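Local coordinates for protein DNA fragmentation factor subunit beta (Mus musculus, PDB 1V0D) that cuts DNA as a caspase-activated nuclease, driving DNA fragmentation and chromatin condensation during apoptosis, at residues 231-236 with 307-312; 257-262 with 300-305; 287-292 with 319-324. All blocks are in the same frame, centred on the assembly; numbering follows the deposited sequence.

Contact 1 (231-236 with 307-312); sequences GPFDLE and CHKKTT. With ZN (zinc ion), chain B.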
loop_
_atom_site.group_PDB
_atom_site.type_symbol
_atom_site.label_atom_id
_atom_site.label_comp_id
_atom_site.label_asym_id
_atom_site.label_seq_id
_atom_site.Cartn_x
_atom_site.Cartn_y
_atom_site.Cartn_z
ATOM N N GLY A 231 16.542 1.216 1.621
ATOM C CA GLY A 231 16.733 1.234 0.177
ATOM C C GLY A 231 16.409 -0.091 -0.490
ATOM O O GLY A 231 16.225 -1.094 0.200
ATOM N N PRO A 232 16.325 -0.145 -1.826
ATOM C CA PRO A 232 16.014 -1.437 -2.443
ATOM C C PRO A 232 17.018 -2.542 -2.089
ATOM O O PRO A 232 18.100 -2.272 -1.561
ATOM C CB PRO A 232 15.970 -1.111 -3.938
ATOM C CG PRO A 232 16.831 0.099 -4.059
ATOM C CD PRO A 232 16.478 0.904 -2.845
ATOM N N PHE A 233 16.648 -3.786 -2.386
ATOM C CA PHE A 233 17.478 -4.954 -2.084
ATOM C C PHE A 233 18.867 -4.933 -2.714
ATOM O O PHE A 233 19.833 -5.415 -2.112
ATOM C CB PHE A 233 16.761 -6.229 -2.526
ATOM C CG PHE A 233 16.985 -6.579 -3.969
ATOM C CD1 PHE A 233 17.983 -7.481 -4.333
ATOM C CD2 PHE A 233 16.203 -6.008 -4.967
ATOM C CE1 PHE A 233 18.196 -7.812 -5.674
ATOM C CE2 PHE A 233 16.410 -6.332 -6.313
ATOM C CZ PHE A 233 17.405 -7.235 -6.665
ATOM N N ASP A 234 18.961 -4.381 -3.922
ATOM C CA ASP A 234 20.223 -4.320 -4.646
ATOM C C ASP A 234 21.030 -3.039 -4.414
ATOM O O ASP A 234 21.900 -2.703 -5.211
ATOM C CB ASP A 234 19.961 -4.496 -6.139
ATOM C CG ASP A 234 19.067 -3.406 -6.701
ATOM O OD1 ASP A 234 18.653 -2.508 -5.927
ATOM O OD2 ASP A 234 18.781 -3.447 -7.919
ATOM N N LEU A 235 20.735 -2.316 -3.340
ATOM C CA LEU A 235 21.475 -1.098 -3.021
ATOM C C LEU A 235 21.823 -1.057 -1.543
ATOM O O LEU A 235 21.211 -1.751 -0.726
ATOM C CB LEU A 235 20.685 0.157 -3.396
ATOM C CG LEU A 235 20.523 0.475 -4.885
ATOM C CD1 LEU A 235 20.016 1.908 -5.031
ATOM C CD2 LEU A 235 21.857 0.329 -5.609
ATOM N N GLU A 236 22.807 -0.232 -1.206
ATOM C CA GLU A 236 23.278 -0.110 0.169
ATOM C C GLU A 236 22.383 0.748 1.065
ATOM O O GLU A 236 22.198 0.434 2.241
ATOM C CB GLU A 236 24.719 0.437 0.176
ATOM N N CYS A 307 10.815 1.749 -2.792
ATOM C CA CYS A 307 12.090 1.051 -2.807
ATOM C C CYS A 307 11.862 -0.437 -2.695
ATOM O O CYS A 307 12.716 -1.157 -2.195
ATOM C CB CYS A 307 12.980 1.504 -1.645
ATOM S SG CYS A 307 13.546 3.193 -1.790
ATOM N N HIS A 308 10.692 -0.895 -3.119
ATOM C CA HIS A 308 10.403 -2.316 -3.093
ATOM C C HIS A 308 10.368 -2.743 -4.540
ATOM O O HIS A 308 9.326 -2.667 -5.182
ATOM C CB HIS A 308 9.047 -2.618 -2.460
ATOM C CG HIS A 308 8.769 -4.084 -2.304
ATOM N ND1 HIS A 308 7.531 -4.576 -1.951
ATOM C CD2 HIS A 308 9.583 -5.163 -2.403
ATOM C CE1 HIS A 308 7.594 -5.890 -1.836
ATOM N NE2 HIS A 308 8.829 -6.273 -2.103
ATOM N N LYS A 309 11.509 -3.156 -5.070
ATOM C CA LYS A 309 11.541 -3.607 -6.442
ATOM C C LYS A 309 10.822 -4.944 -6.478
ATOM O O LYS A 309 11.185 -5.877 -5.766
ATOM C CB LYS A 309 12.981 -3.744 -6.932
ATOM C CG LYS A 309 13.699 -2.409 -6.991
ATOM C CD LYS A 309 15.108 -2.510 -7.561
ATOM C CE LYS A 309 15.771 -1.131 -7.557
ATOM N NZ LYS A 309 17.185 -1.152 -8.027
ATOM N N LYS A 310 9.771 -5.014 -7.285
ATOM C CA LYS A 310 8.981 -6.226 -7.421
ATOM C C LYS A 310 9.552 -7.077 -8.536
ATOM O O LYS A 310 8.958 -8.077 -8.937
ATOM C CB LYS A 310 7.526 -5.870 -7.728
ATOM C CG LYS A 310 6.726 -5.400 -6.518
ATOM C CD LYS A 310 6.503 -6.545 -5.539
ATOM C CE LYS A 310 5.445 -6.184 -4.498
ATOM N NZ LYS A 310 5.132 -7.326 -3.576
ATOM N N THR A 311 10.710 -6.662 -9.042
ATOM C CA THR A 311 11.387 -7.390 -10.104
ATOM C C THR A 311 12.125 -8.544 -9.455
ATOM O O THR A 311 12.229 -8.614 -8.230
ATOM C CB THR A 311 12.422 -6.521 -10.805
ATOM O OG1 THR A 311 11.887 -5.207 -10.987
ATOM C CG2 THR A 311 12.773 -7.116 -12.162
ATOM N N THR A 312 12.648 -9.444 -10.273
ATOM C CA THR A 312 13.371 -10.584 -9.743
ATOM C C THR A 312 14.671 -10.160 -9.091
ATOM O O THR A 312 15.391 -9.324 -9.626
ATOM C CB THR A 312 13.715 -11.589 -10.842
ATOM O OG1 THR A 312 12.533 -11.905 -11.579
ATOM C CG2 THR A 312 14.272 -12.868 -10.232
HETATM ZN ZN ZN B . 13.572 4.194 0.188
#
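Phe-233 turns its ring obliquely to residues 307-312: CZ lies 4.1 Å from the backbone O of Thr-312, and CE2 is 4.2 Å from CD of Lys-309. One face of the ring is taken by the CB of the next residue, Asp-234, centred 3.7 Å above the plane, and the ring is also stacked with His-313. With chi1 at 86°, CG of Phe-233 sits between its backbone N and carbonyl carbon, a turn that brings the ring end nearer to residues 307-312.

The charged end of the contact is a salt bridge, in which Asp-234 and Lys-309 cross at about a right angle. Lys-309 reaches it with a chain extended beyond CG, and its NZ bonds to OD2 of Asp-234 at 2.8 Å, on the syn lone pair. A bond from the same NZ to OD1 of Asp-234, 2.9 Å long, adds a weak second hold and probably limits rotation of the carboxylate. On its way the lysine chain passes Pro-232, whose CB is 3.6 Å from Lys-309 CE.

Farther back, CD of Pro-232 packs 3.7 Å from CB of Cys-307, while Pro-232 CA makes a CA-H...O contact with the carbonyl O of Cys-307. SG of Cys-307 binds the zinc ion at 2.2 Å; Cys-229, Cys-238 and His-242 complete the site. Pro-232 also opens a type I beta turn ending at Leu-235, which carries Asp-234 round to the lysine.

The two segments are thus loops laid side by side next to the zinc. Residues 231-236 run between strands 227-228 and 243-244, and residues 307-312 follow strand 300-303. Strand 260-263 lies alongside, touched by Phe-233 at Asp-262 and by the magnesium ligand His-308 at Asn-260.

Contact 2 (257-262 with 300-305); sequences STWNLD and LKLVHI. With MG (magnesium ion), chain C.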
loop_
_atom_site.group_PDB
_atom_site.type_symbol
_atom_site.label_atom_id
_atom_site.label_comp_id
_atom_site.label_asym_id
_atom_site.label_seq_id
_atom_site.Cartn_x
_atom_site.Cartn_y
_atom_site.Cartn_z
ATOM N N SER A 257 1.709 0.269 6.730
ATOM C CA SER A 257 1.205 -0.973 6.142
ATOM C C SER A 257 1.810 -1.140 4.762
ATOM O O SER A 257 1.987 -2.261 4.285
ATOM C CB SER A 257 -0.312 -0.932 5.979
ATOM O OG SER A 257 -0.943 -0.904 7.239
ATOM N N THR A 258 2.110 -0.014 4.123
ATOM C CA THR A 258 2.683 -0.036 2.796
ATOM C C THR A 258 4.182 -0.300 2.816
ATOM O O THR A 258 4.759 -0.675 1.790
ATOM C CB THR A 258 2.398 1.272 2.047
ATOM O OG1 THR A 258 3.029 2.364 2.723
ATOM C CG2 THR A 258 0.895 1.512 1.973
ATOM N N TRP A 259 4.812 -0.095 3.973
ATOM C CA TRP A 259 6.239 -0.370 4.110
ATOM C C TRP A 259 6.357 -1.877 4.194
ATOM O O TRP A 259 5.651 -2.517 4.968
ATOM C CB TRP A 259 6.811 0.273 5.363
ATOM C CG TRP A 259 7.091 1.706 5.151
ATOM C CD1 TRP A 259 6.191 2.677 4.821
ATOM C CD2 TRP A 259 8.362 2.356 5.262
ATOM N NE1 TRP A 259 6.821 3.897 4.722
ATOM C CE2 TRP A 259 8.155 3.729 4.989
ATOM C CE3 TRP A 259 9.659 1.914 5.569
ATOM C CZ2 TRP A 259 9.194 4.661 5.013
ATOM C CZ3 TRP A 259 10.690 2.840 5.594
ATOM C CH2 TRP A 259 10.451 4.200 5.317
ATOM N N ASN A 260 7.257 -2.435 3.402
ATOM C CA ASN A 260 7.416 -3.874 3.324
ATOM C C ASN A 260 8.716 -4.424 3.947
ATOM O O ASN A 260 9.728 -3.723 3.999
ATOM C CB ASN A 260 7.323 -4.220 1.835
ATOM C CG ASN A 260 7.207 -5.693 1.570
ATOM O OD1 ASN A 260 8.204 -6.374 1.301
ATOM N ND2 ASN A 260 5.984 -6.204 1.634
ATOM N N LEU A 261 8.666 -5.658 4.457
ATOM C CA LEU A 261 9.854 -6.349 4.985
ATOM C C LEU A 261 10.238 -7.260 3.807
ATOM O O LEU A 261 9.805 -8.411 3.723
ATOM C CB LEU A 261 9.521 -7.213 6.202
ATOM C CG LEU A 261 9.476 -6.568 7.586
ATOM C CD1 LEU A 261 9.363 -7.659 8.648
ATOM C CD2 LEU A 261 10.717 -5.753 7.822
ATOM N N ASP A 262 11.042 -6.727 2.896
ATOM C CA ASP A 262 11.414 -7.433 1.678
ATOM C C ASP A 262 12.596 -8.396 1.787
ATOM O O ASP A 262 13.676 -8.019 2.241
ATOM C CB ASP A 262 11.642 -6.369 0.586
ATOM C CG ASP A 262 12.041 -6.953 -0.763
ATOM O OD1 ASP A 262 11.371 -7.882 -1.276
ATOM O OD2 ASP A 262 13.037 -6.445 -1.324
ATOM N N LEU A 300 16.065 -9.780 5.532
ATOM C CA LEU A 300 14.926 -8.873 5.364
ATOM C C LEU A 300 15.340 -7.411 5.409
ATOM O O LEU A 300 16.004 -6.980 6.355
ATOM C CB LEU A 300 13.876 -9.098 6.460
ATOM C CG LEU A 300 13.190 -10.466 6.563
ATOM C CD1 LEU A 300 12.188 -10.434 7.712
ATOM C CD2 LEU A 300 12.494 -10.822 5.255
ATOM N N LYS A 301 14.946 -6.652 4.390
ATOM C CA LYS A 301 15.238 -5.224 4.325
ATOM C C LYS A 301 13.895 -4.509 4.532
ATOM O O LYS A 301 12.896 -4.885 3.919
ATOM C CB LYS A 301 15.787 -4.858 2.944
ATOM C CG LYS A 301 17.268 -4.488 2.859
ATOM C CD LYS A 301 17.548 -3.850 1.478
ATOM C CE LYS A 301 18.918 -3.148 1.369
ATOM N NZ LYS A 301 20.086 -4.081 1.159
ATOM N N LEU A 302 13.854 -3.500 5.399
ATOM C CA LEU A 302 12.618 -2.760 5.618
ATOM C C LEU A 302 12.594 -1.619 4.620
ATOM O O LEU A 302 13.338 -0.656 4.765
ATOM C CB LEU A 302 12.564 -2.193 7.036
ATOM C CG LEU A 302 11.371 -1.270 7.342
ATOM C CD1 LEU A 302 10.062 -2.035 7.248
ATOM C CD2 LEU A 302 11.536 -0.688 8.735
ATOM N N VAL A 303 11.741 -1.719 3.607
ATOM C CA VAL A 303 11.676 -0.675 2.589
ATOM C C VAL A 303 10.335 0.018 2.430
ATOM O O VAL A 303 9.268 -0.574 2.625
ATOM C CB VAL A 303 12.039 -1.213 1.171
ATOM C CG1 VAL A 303 13.397 -1.877 1.181
ATOM C CG2 VAL A 303 10.980 -2.187 0.699
ATOM N N HIS A 304 10.423 1.285 2.047
ATOM C CA HIS A 304 9.273 2.121 1.751
ATOM C C HIS A 304 8.799 1.520 0.431
ATOM O O HIS A 304 9.574 0.880 -0.266
ATOM C CB HIS A 304 9.759 3.564 1.593
ATOM C CG HIS A 304 8.772 4.495 0.962
ATOM N ND1 HIS A 304 8.439 4.432 -0.376
ATOM C CD2 HIS A 304 8.144 5.588 1.457
ATOM C CE1 HIS A 304 7.657 5.453 -0.680
ATOM N NE2 HIS A 304 7.464 6.169 0.413
ATOM N N ILE A 305 7.536 1.701 0.087
ATOM C CA ILE A 305 7.016 1.095 -1.133
ATOM C C ILE A 305 7.742 1.485 -2.429
ATOM O O ILE A 305 7.791 0.698 -3.379
ATOM C CB ILE A 305 5.497 1.378 -1.276
ATOM C CG1 ILE A 305 4.941 0.593 -2.462
ATOM C CG2 ILE A 305 5.249 2.881 -1.410
ATOM C CD1 ILE A 305 3.467 0.740 -2.643
HETATM MG MG MG C . 9.502 -9.142 -1.723
#
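This antiparallel strand pair, 260-263 with 300-303, belongs to the nuclease domain of the His-Me finger clan and is consistent with the paired strands of a beta-beta-alpha metal motif; one strand carries the magnesium ligand Asp-262. The strand directions lie 149° apart. Asn-260 and Val-303 form a hydrogen-bonded pair, with Asn-260 N 2.8 Å from Val-303 O and the reciprocal Val-303 N to Asn-260 O bond at 2.9 Å. Asp-262 and Lys-301 form the second such pair. Between them, Leu-261 and Leu-302 are a non-hydrogen-bonded pair whose side chains share the face away from the metal, CD2 of Leu-261 lying 3.8 Å from CD1 of Leu-302.

Just beyond the strands, Trp-259 lies against His-304. CB of His-304 makes a CH-pi contact 3.7 Å from the centroid of the six-membered ring, over its face, and the imidazole turns an edge toward the indole face, with the planes at 75°. CG of His-304 is anti to its backbone N (chi1 166°), which sets it beside Trp-259 CZ2, and its ND1 is hydrogen-bonded to Ala-306 N. The indole edge meets Leu-302, CE3 to CG being 4.0 Å; Cys-229 and His-242 also touch Trp-259. An alanine at Trp-259 would probably open a gap between His-304 and Leu-302 and leave the imidazole without the flat surface that limits its movement.

At this end the second subunit packs on the contact, its Thr-258, Glu-251 and Ile-254 meeting Thr-258, His-304 and Ile-305. At the other end, OD2 of Asp-262 is hydrogen-bonded to His-313 NE2, and OD1 binds the magnesium ion at 2.3 Å.

Contact 3 (287-292 with 319-324); sequences WEYFYS and RSRIYR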
loop_
_atom_site.group_PDB
_atom_site.type_symbol
_atom_site.label_atom_id
_atom_site.label_comp_id
_atom_site.label_asym_id
_atom_site.label_seq_id
_atom_site.Cartn_x
_atom_site.Cartn_y
_atom_site.Cartn_z
ATOM N N TRP A 287 18.728 -26.508 8.549
ATOM C CA TRP A 287 17.513 -25.698 8.577
ATOM C C TRP A 287 17.642 -24.332 9.244
ATOM O O TRP A 287 16.891 -23.412 8.920
ATOM C CB TRP A 287 16.348 -26.490 9.203
ATOM C CG TRP A 287 16.451 -26.754 10.670
ATOM C CD1 TRP A 287 16.828 -27.920 11.268
ATOM C CD2 TRP A 287 16.165 -25.832 11.729
ATOM N NE1 TRP A 287 16.799 -27.784 12.638
ATOM C CE2 TRP A 287 16.395 -26.512 12.949
ATOM C CE3 TRP A 287 15.737 -24.495 11.768
ATOM C CZ2 TRP A 287 16.210 -25.899 14.200
ATOM C CZ3 TRP A 287 15.554 -23.884 13.016
ATOM C CH2 TRP A 287 15.792 -24.589 14.213
ATOM N N GLU A 288 18.590 -24.176 10.159
ATOM C CA GLU A 288 18.760 -22.876 10.811
ATOM C C GLU A 288 19.084 -21.799 9.770
ATOM O O GLU A 288 18.702 -20.633 9.921
ATOM C CB GLU A 288 19.882 -22.928 11.860
ATOM C CG GLU A 288 19.509 -23.627 13.163
ATOM C CD GLU A 288 19.398 -25.138 13.019
ATOM O OE1 GLU A 288 19.664 -25.660 11.906
ATOM O OE2 GLU A 288 19.054 -25.807 14.021
ATOM N N TYR A 289 19.798 -22.200 8.719
ATOM C CA TYR A 289 20.185 -21.280 7.652
ATOM C C TYR A 289 18.944 -20.732 6.954
ATOM O O TYR A 289 18.824 -19.512 6.763
ATOM C CB TYR A 289 21.105 -21.989 6.639
ATOM C CG TYR A 289 21.425 -21.152 5.419
ATOM C CD1 TYR A 289 21.901 -19.851 5.553
ATOM C CD2 TYR A 289 21.208 -21.642 4.129
ATOM C CE1 TYR A 289 22.143 -19.053 4.437
ATOM C CE2 TYR A 289 21.452 -20.855 3.002
ATOM C CZ TYR A 289 21.914 -19.559 3.160
ATOM O OH TYR A 289 22.114 -18.739 2.057
ATOM N N PHE A 290 18.034 -21.639 6.589
ATOM C CA PHE A 290 16.786 -21.284 5.922
ATOM C C PHE A 290 15.919 -20.436 6.844
ATOM O O PHE A 290 15.169 -19.560 6.396
ATOM C CB PHE A 290 16.035 -22.542 5.503
ATOM C CG PHE A 290 16.715 -23.302 4.411
ATOM C CD1 PHE A 290 17.581 -24.349 4.706
ATOM C CD2 PHE A 290 16.557 -22.918 3.080
ATOM C CE1 PHE A 290 18.291 -25.005 3.684
ATOM C CE2 PHE A 290 17.263 -23.565 2.050
ATOM C CZ PHE A 290 18.132 -24.610 2.356
ATOM N N TYR A 291 16.024 -20.698 8.140
ATOM C CA TYR A 291 15.283 -19.925 9.116
ATOM C C TYR A 291 15.736 -18.468 8.955
ATOM O O TYR A 291 14.920 -17.570 8.752
ATOM C CB TYR A 291 15.600 -20.433 10.520
ATOM C CG TYR A 291 14.975 -19.620 11.617
ATOM C CD1 TYR A 291 13.635 -19.784 11.956
ATOM C CD2 TYR A 291 15.724 -18.672 12.312
ATOM C CE1 TYR A 291 13.053 -19.022 12.973
ATOM C CE2 TYR A 291 15.157 -17.907 13.322
ATOM C CZ TYR A 291 13.821 -18.087 13.649
ATOM O OH TYR A 291 13.261 -17.330 14.651
ATOM N N SER A 292 17.040 -18.242 9.039
ATOM C CA SER A 292 17.593 -16.902 8.881
ATOM C C SER A 292 17.001 -16.229 7.667
ATOM O O SER A 292 16.485 -15.111 7.735
ATOM C CB SER A 292 19.097 -16.974 8.674
ATOM O OG SER A 292 19.720 -17.557 9.800
ATOM N N ARG A 319 25.389 -22.106 -1.411
ATOM C CA ARG A 319 25.697 -23.521 -1.606
ATOM C C ARG A 319 26.368 -24.193 -0.407
ATOM O O ARG A 319 26.078 -25.339 -0.078
ATOM C CB ARG A 319 26.565 -23.637 -2.881
ATOM C CG ARG A 319 27.343 -24.938 -3.117
ATOM C CD ARG A 319 28.701 -24.903 -2.432
ATOM N NE ARG A 319 29.214 -26.242 -2.184
ATOM C CZ ARG A 319 28.460 -27.272 -1.806
ATOM N NH1 ARG A 319 27.148 -27.135 -1.635
ATOM N NH2 ARG A 319 29.013 -28.453 -1.586
ATOM N N SER A 320 27.240 -23.459 0.266
ATOM C CA SER A 320 27.985 -23.994 1.395
ATOM C C SER A 320 27.296 -23.977 2.762
ATOM O O SER A 320 27.805 -24.583 3.711
ATOM C CB SER A 320 29.301 -23.239 1.512
ATOM O OG SER A 320 29.050 -21.912 1.948
ATOM N N ARG A 321 26.164 -23.286 2.887
ATOM C CA ARG A 321 25.477 -23.216 4.178
ATOM C C ARG A 321 24.189 -24.023 4.228
ATOM O O ARG A 321 23.518 -24.060 5.253
ATOM C CB ARG A 321 25.155 -21.764 4.525
ATOM C CG ARG A 321 26.353 -20.842 4.528
ATOM C CD ARG A 321 25.933 -19.411 4.816
ATOM N NE ARG A 321 25.292 -19.263 6.122
ATOM C CZ ARG A 321 24.718 -18.139 6.543
ATOM N NH1 ARG A 321 24.706 -17.068 5.757
ATOM N NH2 ARG A 321 24.156 -18.080 7.745
ATOM N N ILE A 322 23.846 -24.674 3.125
ATOM C CA ILE A 322 22.616 -25.447 3.068
ATOM C C ILE A 322 22.633 -26.732 3.902
ATOM O O ILE A 322 21.638 -27.050 4.571
ATOM C CB ILE A 322 22.257 -25.763 1.599
ATOM C CG1 ILE A 322 21.919 -24.453 0.875
ATOM C CG2 ILE A 322 21.096 -26.745 1.531
ATOM C CD1 ILE A 322 21.645 -24.592 -0.609
ATOM N N TYR A 323 23.751 -27.459 3.888
ATOM C CA TYR A 323 23.830 -28.706 4.652
ATOM C C TYR A 323 24.752 -28.666 5.862
ATOM O O TYR A 323 25.710 -27.898 5.910
ATOM C CB TYR A 323 24.248 -29.861 3.746
ATOM C CG TYR A 323 23.367 -30.049 2.533
ATOM C CD1 TYR A 323 23.769 -29.591 1.286
ATOM C CD2 TYR A 323 22.136 -30.689 2.632
ATOM C CE1 TYR A 323 22.976 -29.766 0.168
ATOM C CE2 TYR A 323 21.333 -30.868 1.525
ATOM C CZ TYR A 323 21.760 -30.401 0.292
ATOM O OH TYR A 323 20.960 -30.544 -0.821
ATOM N N ARG A 324 24.449 -29.508 6.845
ATOM C CA ARG A 324 25.249 -29.575 8.060
ATOM C C ARG A 324 26.557 -30.285 7.772
ATOM O O ARG A 324 26.567 -31.364 7.171
ATOM C CB ARG A 324 24.509 -30.332 9.164
ATOM C CG ARG A 324 23.336 -29.593 9.774
ATOM C CD ARG A 324 22.846 -30.313 11.020
ATOM N NE ARG A 324 21.502 -29.910 11.420
ATOM C CZ ARG A 324 21.144 -28.659 11.683
ATOM N NH1 ARG A 324 22.027 -27.672 11.589
ATOM N NH2 ARG A 324 19.897 -28.395 12.047
#
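Arg-324 and Glu-288 make the charged part of this contact, a salt bridge between the loop 319-324 and the helix 287-295. NH2 of Arg-324 bonds to Glu-288 OE1 at 2.7 Å, using the syn lone pair, and the oxygen lies close to the guanidinium plane. Weaker bonds run from NH1 to the same OE1, at 3.1 Å, and from NH2 to OE2, at 3.4 Å. The carboxylate and guanidinium planes are 59° apart, so the two groups do not lie flat together. A bend at chi2 (73°) places CD of Glu-288 over the centre of one face of the Trp-287 ring, and the guanidinium approaches the same indole obliquely. NE of Arg-324 makes a salt bridge to Glu-284, so the guanidinium has two acidic partners.

The aromatic interactions centre on Tyr-289. CB of Arg-321 makes a CH-pi contact 3.8 Å from the ring centroid, only 6° off the normal. The chain bends at chi3, bringing NE to 3.5 Å from Tyr-289 CD1, and one face of the guanidinium then lies over that ring atom. The phenol OH of Tyr-289 is hydrogen-bonded to the backbone N of Asp-318.

Apolar packing is left to Ile-322. Its CG2 meets the edge of Phe-290, 3.7 Å from CZ, and its CG1 lies 4.2 Å from CE2 of Tyr-289.

Together these interactions fasten the late loop against helix 287-295. Two further helices touch the same residues: Phe-290 and Ile-322 both continue onto helix 267-281, at Leu-275 and Ala-278 respectively, while Trp-287 rests on Val-192 and Ser-195 of helix 186-202.

Overall arrangement
From the N terminus, contact 1 starts at 231-236, between strands 227-228 and 243-244, and closes a long loop when the chain returns at 307-312. Contact 2 is nested inside it, pairing 257-262 with 300-305, and the two touch, with centres 10 Å apart: Gly-231 meets Val-303, and Pro-232 and Leu-235 meet Lys-301. They join the zinc and magnesium sites. Contact 3 crosses both, since 287-292 falls within their loops while 319-324 comes after them. Its centre is about 24 Å from that of contact 2, although strand 300-303 is the next element after helix 287-295. It ties the chain's late loop to the helical part of the same domain.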